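Local coordinates for pesticidal crystal protein Cry4Aa (PDB 2C9K), which kills mosquito larvae as an insecticidal toxin that binds midgut epithelial cells and promotes their colloid-osmotic lysis, at residues V240-N245 / S257-E262; L299-K304 / T314-M319; R522-S527 / L563-F568. All coordinates share one frame; numbering follows the deposited sequence.

Contact 1 of 3, residues V240-N245 / S257-E262; sequences VALFPN and SELTRE
Ser257 opens the contact by reaching into the turn that follows helix 222-240, where its OG touches both Leu242 and Asn245. This is the passage from the helical pore-forming domain into the beta-prism domain of a three-domain delta-endotoxin, and 240-245 and 257-262 face each other across it. With chi1 at 66°, OG stands between the backbone N and the carbonyl carbon of its own residue. From there it makes a weak hydrogen bond to Asn245 OD1 at 3.4 Å, with Leu242 CD2 alongside. Asn245 is itself held by its backbone N, which bonds to Leu242 O at 2.8 Å in the short 3-10 turn. Both Asn245 and Ser257 also rest on Gln473 of strand 471-475. Glu258 takes no part across the contact; its carboxylate pairs with Lys478 and the backbone N of Asp461. Leu259 brings the chain back to the contact: CG lies anti to the carbonyl carbon (chi1 -52°), and the CD2 methyl faces both Ala241 and Leu242. Leu259 CD2 comes to 3.9 Å from Ala241 CB, the closest carbon-to-carbon approach between the two segments, and the two CD2 methyls of Leu242 and Leu259 stand 4.2 Å apart. The N-terminal helix 5-16 covers this apolar patch, with Val13 and Leu14 against Leu242 and Val10 against Leu259. Beyond it, Arg261 reaches back to helix 222-240, where NH2 forms a salt bridge with Asp238. At the end of the segment, Glu262 OE2 pairs with Arg288 NH1 and Ser435 OG.

Contact 2 of 3, residues L299-K304 / T314-M319; sequences LNFYEK and TSHYNM
Asn300 and Tyr317 meet through different first torsions. Asn300 CG lies anti to the carbonyl carbon (chi1 -50°), whereas Tyr317 CG sits between the backbone N and the carbonyl carbon (chi1 67°). The Tyr317 ring meets Asn300 with one face: Asn300 CB stands over it, 3.5 Å from the centroid of Tyr317, and the amide stacks on the ring with the planes somewhat tilted. The amide also turns back to the backbone: Asn300 ND2 gives a hydrogen bond to Tyr317 O at 3.2 Å, approaching from above the carbonyl plane. That oxygen already accepts Asn300 N at 3.1 Å, so two donors of one residue grip it. Asn300 OD1 is taken by Ser345 of strand 342-347. At the edge of the Tyr317 ring, Tyr302 OH comes to 3.3 Å from Tyr317 CE2, while Lys330 adds a cation-pi contact. The two strands form an antiparallel hairpin, the central pair of a four-stranded sheet of order 3-2-1-4, the Greek-key arrangement of the beta-prism in domain II. On the sheet face that carries Leu299, Phe301, His316 and Asn318, Phe301 and His316 form a non-hydrogen-bonded pair and run alongside each other in the same direction. Their rings make an offset stack with planes 13° apart, and His316 CB sits over the centre of the Phe301 ring, 3.6 Å from its centroid. This face looks toward strand 432-440, where Ile437 O accepts both His316 NE2 and Asn318 ND2. Leu299 CD1 lies 3.5 Å from Asn318 OD1. Toward the hairpin's turn, Thr314 N bonds to Tyr302 O at 2.8 Å.

Contact 3 of 3, residues R522-S527 / L563-F568; sequences RIRYAS and LKYKDF
Ala526 CB is set over one face of the Phe568 ring, displaced toward its rim, and makes a CH-pi contact 4.0 Å from the centroid of Phe568. The pair lies in the C-terminal beta-sandwich domain, where a 3-10 turn, 565-567, packs on strand 517-527 just before the chain enters strand 569-572. Leu563 CD1 reaches the same Ala526 methyl, 3.6 Å from CB, so one small side chain receives both a ring and a branched end. Arg524 crosses Phe568 at about a right angle, its chain extended from CG to NE. The guanidinium plane is only 4° from that of the ring, yet it is Phe568 CB that lies over one guanidinium face, 3.9 Å from Arg524 NH1. Tyr565 meets the group from another direction: its CE1 sits near the guanidinium plane, at the edge, 3.8 Å from Arg524 NH2. No hydrogen bond joins the two segments. The backbones draw close through a CA-H...O contact from Phe568 CA to Tyr525 O, at 3.4 Å. In the next shell, Asp603 of strand 600-609 makes a salt bridge with Arg524 NH1, which would offset its charge in this buried setting, while Tyr570 adds a weak bond to NE. The CB of Tyr525 points away from 563-568, and its hydroxyl bonds to Asn552 N. Tyr565 packs on Ile190, Glu191 and Thr194 of helix 183-208, which carries the contact across to the helical domain. The turn is braced from within: Asp567 N bonds to Lys564 O, and Asp567 OD1 accepts Lys564 N at 2.6 Å from above its carboxylate plane.

Taken along the chain, the three contacts follow in series, each closing its loop before the next opens, with no nesting or crossing. Contact 1 closes a short loop of 11 residues where the last helix of the helical domain hands over to the beta-prism. Contact 2 closes a hairpin within that prism, its centre about 33 Å from that of contact 1 and 41 Å from that of contact 3. Contact 3 closes a longer loop of 35 residues inside the C-terminal sandwich. Contacts 1 and 3 touch: Pro244 CG lies 3.8 Å from Tyr565 CE1 and near Arg524 NH2, so the helical domain's exit turn meets the sandwich domain directly.

Contact 1 of 3, residues V240-N245 / S257-E262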
loop_
_atom_site.group_PDB
_atom_site.type_symbol
_atom_site.label_atom_id
_atom_site.label_comp_id
_atom_site.label_asym_id
_atom_site.label_seq_id
_atom_site.Cartn_x
_atom_site.Cartn_y
_atom_site.Cartn_z
ATOM N N VAL A 240 -3.223 4.543 6.484
ATOM C CA VAL A 240 -2.563 4.449 7.780
ATOM C C VAL A 240 -1.035 4.524 7.685
ATOM O O VAL A 240 -0.371 5.003 8.606
ATOM C CB VAL A 240 -2.951 3.132 8.489
ATOM C CG1 VAL A 240 -2.255 3.027 9.847
ATOM C CG2 VAL A 240 -4.462 3.064 8.648
ATOM N N ALA A 241 -0.473 4.041 6.580
ATOM C CA ALA A 241 0.979 4.066 6.385
ATOM C C ALA A 241 1.538 5.486 6.203
ATOM O O ALA A 241 2.728 5.723 6.407
ATOM C CB ALA A 241 1.354 3.203 5.190
ATOM N N LEU A 242 0.681 6.430 5.827
ATOM C CA LEU A 242 1.121 7.808 5.627
ATOM C C LEU A 242 0.928 8.691 6.868
ATOM O O LEU A 242 1.498 9.785 6.954
ATOM C CB LEU A 242 0.370 8.427 4.447
ATOM C CG LEU A 242 0.444 7.616 3.157
ATOM C CD1 LEU A 242 -0.503 8.211 2.115
ATOM C CD2 LEU A 242 1.878 7.600 2.649
ATOM N N PHE A 243 0.131 8.212 7.823
ATOM C CA PHE A 243 -0.153 8.970 9.045
ATOM C C PHE A 243 1.080 9.538 9.755
ATOM O O PHE A 243 1.057 10.666 10.263
ATOM C CB PHE A 243 -0.950 8.101 10.021
ATOM C CG PHE A 243 -2.415 7.948 9.660
ATOM C CD1 PHE A 243 -3.211 7.012 10.321
ATOM C CD2 PHE A 243 -3.003 8.760 8.696
ATOM C CE1 PHE A 243 -4.561 6.890 10.030
ATOM C CE2 PHE A 243 -4.357 8.642 8.400
ATOM C CZ PHE A 243 -5.137 7.708 9.067
ATOM N N PRO A 244 2.181 8.770 9.792
ATOM C CA PRO A 244 3.386 9.260 10.462
ATOM C C PRO A 244 3.909 10.539 9.848
ATOM O O PRO A 244 4.652 11.271 10.479
ATOM C CB PRO A 244 4.363 8.101 10.303
ATOM C CG PRO A 244 3.461 6.906 10.265
ATOM C CD PRO A 244 2.370 7.383 9.340
ATOM N N ASN A 245 3.530 10.799 8.607
ATOM C CA ASN A 245 3.978 12.007 7.926
ATOM C C ASN A 245 3.305 13.224 8.547
ATOM O O ASN A 245 3.784 14.348 8.406
ATOM C CB ASN A 245 3.636 11.937 6.436
ATOM C CG ASN A 245 4.297 10.760 5.733
ATOM O OD1 ASN A 245 4.090 10.549 4.535
ATOM N ND2 ASN A 245 5.096 9.988 6.469
ATOM N N SER A 257 7.002 9.922 0.232
ATOM C CA SER A 257 6.997 8.529 0.644
ATOM C C SER A 257 6.320 7.659 -0.401
ATOM O O SER A 257 5.711 8.176 -1.332
ATOM C CB SER A 257 6.264 8.389 1.975
ATOM O OG SER A 257 4.899 8.700 1.816
ATOM N N GLU A 258 6.431 6.342 -0.244
ATOM C CA GLU A 258 5.818 5.407 -1.180
ATOM C C GLU A 258 5.268 4.169 -0.475
ATOM O O GLU A 258 5.606 3.889 0.670
ATOM C CB GLU A 258 6.829 5.011 -2.264
ATOM C CG GLU A 258 8.096 4.308 -1.769
ATOM C CD GLU A 258 9.192 4.234 -2.848
ATOM O OE1 GLU A 258 10.076 3.356 -2.753
ATOM O OE2 GLU A 258 9.182 5.064 -3.786
ATOM N N LEU A 259 4.401 3.437 -1.161
ATOM C CA LEU A 259 3.796 2.232 -0.610
ATOM C C LEU A 259 4.345 1.061 -1.425
ATOM O O LEU A 259 4.099 0.983 -2.630
ATOM C CB LEU A 259 2.269 2.328 -0.740
ATOM C CG LEU A 259 1.613 3.605 -0.181
ATOM C CD1 LEU A 259 0.189 3.725 -0.685
ATOM C CD2 LEU A 259 1.637 3.592 1.337
ATOM N N THR A 260 5.081 0.156 -0.772
ATOM C CA THR A 260 5.711 -0.986 -1.461
ATOM C C THR A 260 4.977 -2.316 -1.439
ATOM O O THR A 260 5.354 -3.234 -2.166
ATOM C CB THR A 260 7.110 -1.286 -0.908
ATOM O OG1 THR A 260 6.978 -1.881 0.386
ATOM C CG2 THR A 260 7.935 -0.015 -0.799
ATOM N N ARG A 261 3.948 -2.428 -0.606
ATOM C CA ARG A 261 3.166 -3.667 -0.502
ATOM C C ARG A 261 2.515 -4.147 -1.811
ATOM O O ARG A 261 2.205 -3.347 -2.701
ATOM C CB ARG A 261 2.057 -3.489 0.532
ATOM C CG ARG A 261 0.768 -2.872 -0.019
ATOM C CD ARG A 261 0.999 -1.487 -0.600
ATOM N NE ARG A 261 -0.238 -0.862 -1.062
ATOM C CZ ARG A 261 -0.797 -1.084 -2.246
ATOM N NH1 ARG A 261 -0.223 -1.921 -3.106
ATOM N NH2 ARG A 261 -1.933 -0.471 -2.569
ATOM N N GLU A 262 2.294 -5.456 -1.911
ATOM C CA GLU A 262 1.628 -6.032 -3.082
ATOM C C GLU A 262 0.205 -6.436 -2.719
ATOM O O GLU A 262 -0.087 -6.748 -1.563
ATOM C CB GLU A 262 2.342 -7.297 -3.585
ATOM C CG GLU A 262 3.620 -7.071 -4.382
ATOM C CD GLU A 262 4.158 -8.345 -5.028
ATOM O OE1 GLU A 262 4.485 -9.306 -4.306
ATOM O OE2 GLU A 262 4.256 -8.386 -6.268
#

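Contact 2 of 3, residues L299-K304 / T314-M319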
loop_
_atom_site.group_PDB
_atom_site.type_symbol
_atom_site.label_atom_id
_atom_site.label_comp_id
_atom_site.label_asym_id
_atom_site.label_seq_id
_atom_site.Cartn_x
_atom_site.Cartn_y
_atom_site.Cartn_z
ATOM N N LEU A 299 6.686 -10.856 -19.254
ATOM C CA LEU A 299 5.748 -11.951 -19.022
ATOM C C LEU A 299 5.996 -12.988 -20.122
ATOM O O LEU A 299 5.996 -12.666 -21.304
ATOM C CB LEU A 299 4.317 -11.424 -19.085
ATOM C CG LEU A 299 3.598 -11.208 -17.753
ATOM C CD1 LEU A 299 4.590 -10.865 -16.664
ATOM C CD2 LEU A 299 2.554 -10.111 -17.920
ATOM N N ASN A 300 6.211 -14.234 -19.733
ATOM C CA ASN A 300 6.508 -15.282 -20.701
ATOM C C ASN A 300 5.528 -16.447 -20.634
ATOM O O ASN A 300 5.608 -17.279 -19.734
ATOM C CB ASN A 300 7.932 -15.774 -20.453
ATOM C CG ASN A 300 8.928 -14.631 -20.355
ATOM O OD1 ASN A 300 9.435 -14.143 -21.366
ATOM N ND2 ASN A 300 9.195 -14.180 -19.135
ATOM N N PHE A 301 4.608 -16.500 -21.596
ATOM C CA PHE A 301 3.598 -17.556 -21.664
ATOM C C PHE A 301 3.840 -18.526 -22.817
ATOM O O PHE A 301 3.954 -18.113 -23.969
ATOM C CB PHE A 301 2.201 -16.951 -21.830
ATOM C CG PHE A 301 1.664 -16.308 -20.592
ATOM C CD1 PHE A 301 2.219 -15.130 -20.104
ATOM C CD2 PHE A 301 0.602 -16.884 -19.904
ATOM C CE1 PHE A 301 1.720 -14.532 -18.943
ATOM C CE2 PHE A 301 0.095 -16.296 -18.743
ATOM C CZ PHE A 301 0.654 -15.119 -18.261
ATOM N N TYR A 302 3.916 -19.816 -22.501
ATOM C CA TYR A 302 4.114 -20.839 -23.523
ATOM C C TYR A 302 2.767 -21.284 -24.095
ATOM O O TYR A 302 1.810 -21.501 -23.353
ATOM C CB TYR A 302 4.810 -22.071 -22.949
ATOM C CG TYR A 302 6.240 -21.876 -22.526
ATOM C CD1 TYR A 302 6.558 -21.516 -21.218
ATOM C CD2 TYR A 302 7.283 -22.099 -23.420
ATOM C CE1 TYR A 302 7.890 -21.389 -20.810
ATOM C CE2 TYR A 302 8.613 -21.973 -23.027
ATOM C CZ TYR A 302 8.908 -21.620 -21.722
ATOM O OH TYR A 302 10.220 -21.496 -21.337
ATOM N N GLU A 303 2.699 -21.426 -25.415
ATOM C CA GLU A 303 1.478 -21.871 -26.083
ATOM C C GLU A 303 1.732 -23.268 -26.632
ATOM O O GLU A 303 2.872 -23.727 -26.660
ATOM C CB GLU A 303 1.135 -20.938 -27.239
ATOM C CG GLU A 303 2.280 -20.785 -28.223
ATOM C CD GLU A 303 1.871 -20.073 -29.489
ATOM O OE1 GLU A 303 1.372 -18.930 -29.400
ATOM O OE2 GLU A 303 2.055 -20.660 -30.576
ATOM N N LYS A 304 0.677 -23.945 -27.074
ATOM C CA LYS A 304 0.835 -25.289 -27.618
ATOM C C LYS A 304 1.324 -25.251 -29.067
ATOM O O LYS A 304 0.987 -24.335 -29.823
ATOM C CB LYS A 304 -0.490 -26.058 -27.519
ATOM C CG LYS A 304 -0.852 -26.453 -26.092
ATOM C CD LYS A 304 -2.127 -27.272 -26.016
ATOM C CE LYS A 304 -3.344 -26.442 -26.366
ATOM N NZ LYS A 304 -4.595 -27.246 -26.218
ATOM N N THR A 314 -0.138 -22.890 -21.986
ATOM C CA THR A 314 0.153 -24.055 -21.193
ATOM C C THR A 314 0.739 -23.724 -19.835
ATOM O O THR A 314 0.292 -24.248 -18.816
ATOM C CB THR A 314 1.116 -24.948 -21.970
ATOM O OG1 THR A 314 0.355 -25.924 -22.690
ATOM C CG2 THR A 314 2.116 -25.621 -21.056
ATOM N N SER A 315 1.740 -22.850 -19.834
ATOM C CA SER A 315 2.434 -22.463 -18.608
ATOM C C SER A 315 3.034 -21.066 -18.759
ATOM O O SER A 315 2.858 -20.430 -19.798
ATOM C CB SER A 315 3.550 -23.472 -18.341
ATOM O OG SER A 315 4.335 -23.640 -19.511
ATOM N N HIS A 316 3.737 -20.586 -17.736
ATOM C CA HIS A 316 4.355 -19.269 -17.827
ATOM C C HIS A 316 5.383 -19.015 -16.742
ATOM O O HIS A 316 5.510 -19.793 -15.808
ATOM C CB HIS A 316 3.293 -18.165 -17.770
ATOM C CG HIS A 316 2.767 -17.899 -16.396
ATOM N ND1 HIS A 316 1.949 -18.781 -15.724
ATOM C CD2 HIS A 316 2.935 -16.841 -15.568
ATOM C CE1 HIS A 316 1.632 -18.276 -14.545
ATOM N NE2 HIS A 316 2.218 -17.100 -14.426
ATOM N N TYR A 317 6.134 -17.931 -16.895
ATOM C CA TYR A 317 7.124 -17.533 -15.902
ATOM C C TYR A 317 7.358 -16.028 -16.013
ATOM O O TYR A 317 7.089 -15.429 -17.053
ATOM C CB TYR A 317 8.432 -18.338 -16.060
ATOM C CG TYR A 317 9.228 -18.088 -17.323
ATOM C CD1 TYR A 317 9.985 -16.927 -17.480
ATOM C CD2 TYR A 317 9.215 -19.012 -18.368
ATOM C CE1 TYR A 317 10.706 -16.691 -18.643
ATOM C CE2 TYR A 317 9.933 -18.786 -19.539
ATOM C CZ TYR A 317 10.676 -17.621 -19.675
ATOM O OH TYR A 317 11.362 -17.376 -20.846
ATOM N N ASN A 318 7.824 -15.418 -14.930
ATOM C CA ASN A 318 8.073 -13.976 -14.887
ATOM C C ASN A 318 9.566 -13.675 -14.881
ATOM O O ASN A 318 10.359 -14.454 -14.340
ATOM C CB ASN A 318 7.489 -13.363 -13.606
ATOM C CG ASN A 318 6.017 -13.656 -13.422
ATOM O OD1 ASN A 318 5.164 -12.932 -13.933
ATOM N ND2 ASN A 318 5.708 -14.720 -12.687
ATOM N N MET A 319 9.935 -12.544 -15.481
ATOM C CA MET A 319 11.321 -12.065 -15.500
ATOM C C MET A 319 11.252 -10.723 -14.765
ATOM O O MET A 319 10.442 -9.855 -15.109
ATOM C CB MET A 319 11.827 -11.873 -16.935
ATOM C CG MET A 319 12.215 -13.171 -17.664
ATOM S SD MET A 319 13.510 -14.151 -16.826
ATOM C CE MET A 319 14.966 -13.156 -17.121
#

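Contact 3 of 3, residues R522-S527 / L563-F568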
loop_
_atom_site.group_PDB
_atom_site.type_symbol
_atom_site.label_atom_id
_atom_site.label_comp_id
_atom_site.label_asym_id
_atom_site.label_seq_id
_atom_site.Cartn_x
_atom_site.Cartn_y
_atom_site.Cartn_z
ATOM N N ARG A 522 18.694 9.313 8.213
ATOM C CA ARG A 522 17.986 8.885 9.426
ATOM C C ARG A 522 17.282 7.553 9.197
ATOM O O ARG A 522 16.774 7.307 8.112
ATOM C CB ARG A 522 16.960 9.954 9.795
ATOM C CG ARG A 522 16.201 9.701 11.059
ATOM C CD ARG A 522 15.305 10.877 11.369
ATOM N NE ARG A 522 14.069 10.873 10.590
ATOM C CZ ARG A 522 13.169 11.855 10.619
ATOM N NH1 ARG A 522 13.377 12.920 11.379
ATOM N NH2 ARG A 522 12.050 11.768 9.911
ATOM N N ILE A 523 17.232 6.705 10.216
ATOM C CA ILE A 523 16.615 5.385 10.087
ATOM C C ILE A 523 15.396 5.139 10.988
ATOM O O ILE A 523 15.416 5.475 12.175
ATOM C CB ILE A 523 17.678 4.289 10.368
ATOM C CG1 ILE A 523 18.581 4.127 9.154
ATOM C CG2 ILE A 523 17.026 2.967 10.702
ATOM C CD1 ILE A 523 19.726 3.201 9.426
ATOM N N ARG A 524 14.339 4.556 10.416
ATOM C CA ARG A 524 13.121 4.225 11.167
ATOM C C ARG A 524 13.166 2.712 11.323
ATOM O O ARG A 524 12.928 1.975 10.368
ATOM C CB ARG A 524 11.858 4.637 10.393
ATOM C CG ARG A 524 10.551 4.466 11.185
ATOM C CD ARG A 524 9.371 5.180 10.521
ATOM N NE ARG A 524 8.179 5.283 11.374
ATOM C CZ ARG A 524 7.235 4.347 11.497
ATOM N NH1 ARG A 524 7.319 3.208 10.826
ATOM N NH2 ARG A 524 6.189 4.557 12.285
ATOM N N TYR A 525 13.470 2.254 12.533
ATOM C CA TYR A 525 13.610 0.826 12.799
ATOM C C TYR A 525 12.882 0.395 14.058
ATOM O O TYR A 525 12.353 1.214 14.803
ATOM C CB TYR A 525 15.084 0.504 13.004
ATOM C CG TYR A 525 15.563 1.026 14.345
ATOM C CD1 TYR A 525 15.870 0.153 15.395
ATOM C CD2 TYR A 525 15.607 2.397 14.600
ATOM C CE1 TYR A 525 16.200 0.636 16.659
ATOM C CE2 TYR A 525 15.935 2.886 15.863
ATOM C CZ TYR A 525 16.226 2.003 16.883
ATOM O OH TYR A 525 16.529 2.494 18.127
ATOM N N ALA A 526 12.912 -0.912 14.294
ATOM C CA ALA A 526 12.318 -1.541 15.468
ATOM C C ALA A 526 13.426 -2.446 16.001
ATOM O O ALA A 526 14.289 -2.895 15.240
ATOM C CB ALA A 526 11.100 -2.367 15.078
ATOM N N SER A 527 13.411 -2.721 17.298
ATOM C CA SER A 527 14.457 -3.555 17.875
ATOM C C SER A 527 14.187 -3.943 19.313
ATOM O O SER A 527 13.792 -3.108 20.120
ATOM C CB SER A 527 15.794 -2.813 17.812
ATOM O OG SER A 527 16.808 -3.514 18.510
ATOM N N LEU A 563 3.793 -5.645 15.767
ATOM C CA LEU A 563 4.457 -4.519 16.413
ATOM C C LEU A 563 3.514 -3.318 16.370
ATOM O O LEU A 563 2.763 -3.131 15.405
ATOM C CB LEU A 563 5.759 -4.157 15.695
ATOM C CG LEU A 563 6.944 -5.120 15.796
ATOM C CD1 LEU A 563 8.171 -4.486 15.148
ATOM C CD2 LEU A 563 7.229 -5.437 17.255
ATOM N N LYS A 564 3.543 -2.506 17.419
ATOM C CA LYS A 564 2.680 -1.343 17.470
ATOM C C LYS A 564 3.402 -0.138 16.915
ATOM O O LYS A 564 4.598 -0.184 16.646
ATOM C CB LYS A 564 2.233 -1.071 18.904
ATOM C CG LYS A 564 1.563 -2.257 19.565
ATOM C CD LYS A 564 0.444 -2.797 18.711
ATOM C CE LYS A 564 -0.054 -4.126 19.245
ATOM N NZ LYS A 564 -0.980 -4.786 18.281
ATOM N N TYR A 565 2.657 0.943 16.737
ATOM C CA TYR A 565 3.203 2.177 16.205
ATOM C C TYR A 565 4.342 2.687 17.074
ATOM O O TYR A 565 5.374 3.113 16.566
ATOM C CB TYR A 565 2.101 3.233 16.126
ATOM C CG TYR A 565 2.594 4.597 15.729
ATOM C CD1 TYR A 565 2.799 4.931 14.391
ATOM C CD2 TYR A 565 2.879 5.551 16.698
ATOM C CE1 TYR A 565 3.275 6.186 14.035
ATOM C CE2 TYR A 565 3.356 6.802 16.352
ATOM C CZ TYR A 565 3.552 7.112 15.029
ATOM O OH TYR A 565 4.043 8.350 14.721
ATOM N N LYS A 566 4.155 2.647 18.386
ATOM C CA LYS A 566 5.176 3.117 19.313
ATOM C C LYS A 566 6.444 2.266 19.266
ATOM O O LYS A 566 7.499 2.689 19.733
ATOM C CB LYS A 566 4.593 3.142 20.730
ATOM C CG LYS A 566 5.583 3.461 21.832
ATOM C CD LYS A 566 6.250 2.199 22.356
ATOM C CE LYS A 566 5.241 1.303 23.059
ATOM N NZ LYS A 566 4.610 2.008 24.215
ATOM N N ASP A 567 6.336 1.074 18.683
ATOM C CA ASP A 567 7.461 0.146 18.585
ATOM C C ASP A 567 8.534 0.574 17.602
ATOM O O ASP A 567 9.666 0.106 17.686
ATOM C CB ASP A 567 6.964 -1.257 18.229
ATOM C CG ASP A 567 6.125 -1.879 19.337
ATOM O OD1 ASP A 567 5.480 -2.920 19.090
ATOM O OD2 ASP A 567 6.119 -1.325 20.461
ATOM N N PHE A 568 8.188 1.448 16.663
ATOM C CA PHE A 568 9.171 1.935 15.703
ATOM C C PHE A 568 9.646 3.310 16.137
ATOM O O PHE A 568 8.841 4.162 16.509
ATOM C CB PHE A 568 8.581 2.005 14.294
ATOM C CG PHE A 568 8.315 0.653 13.685
ATOM C CD1 PHE A 568 7.143 -0.039 13.970
ATOM C CD2 PHE A 568 9.262 0.053 12.859
ATOM C CE1 PHE A 568 6.917 -1.302 13.450
ATOM C CE2 PHE A 568 9.049 -1.213 12.333
ATOM C CZ PHE A 568 7.871 -1.893 12.631
#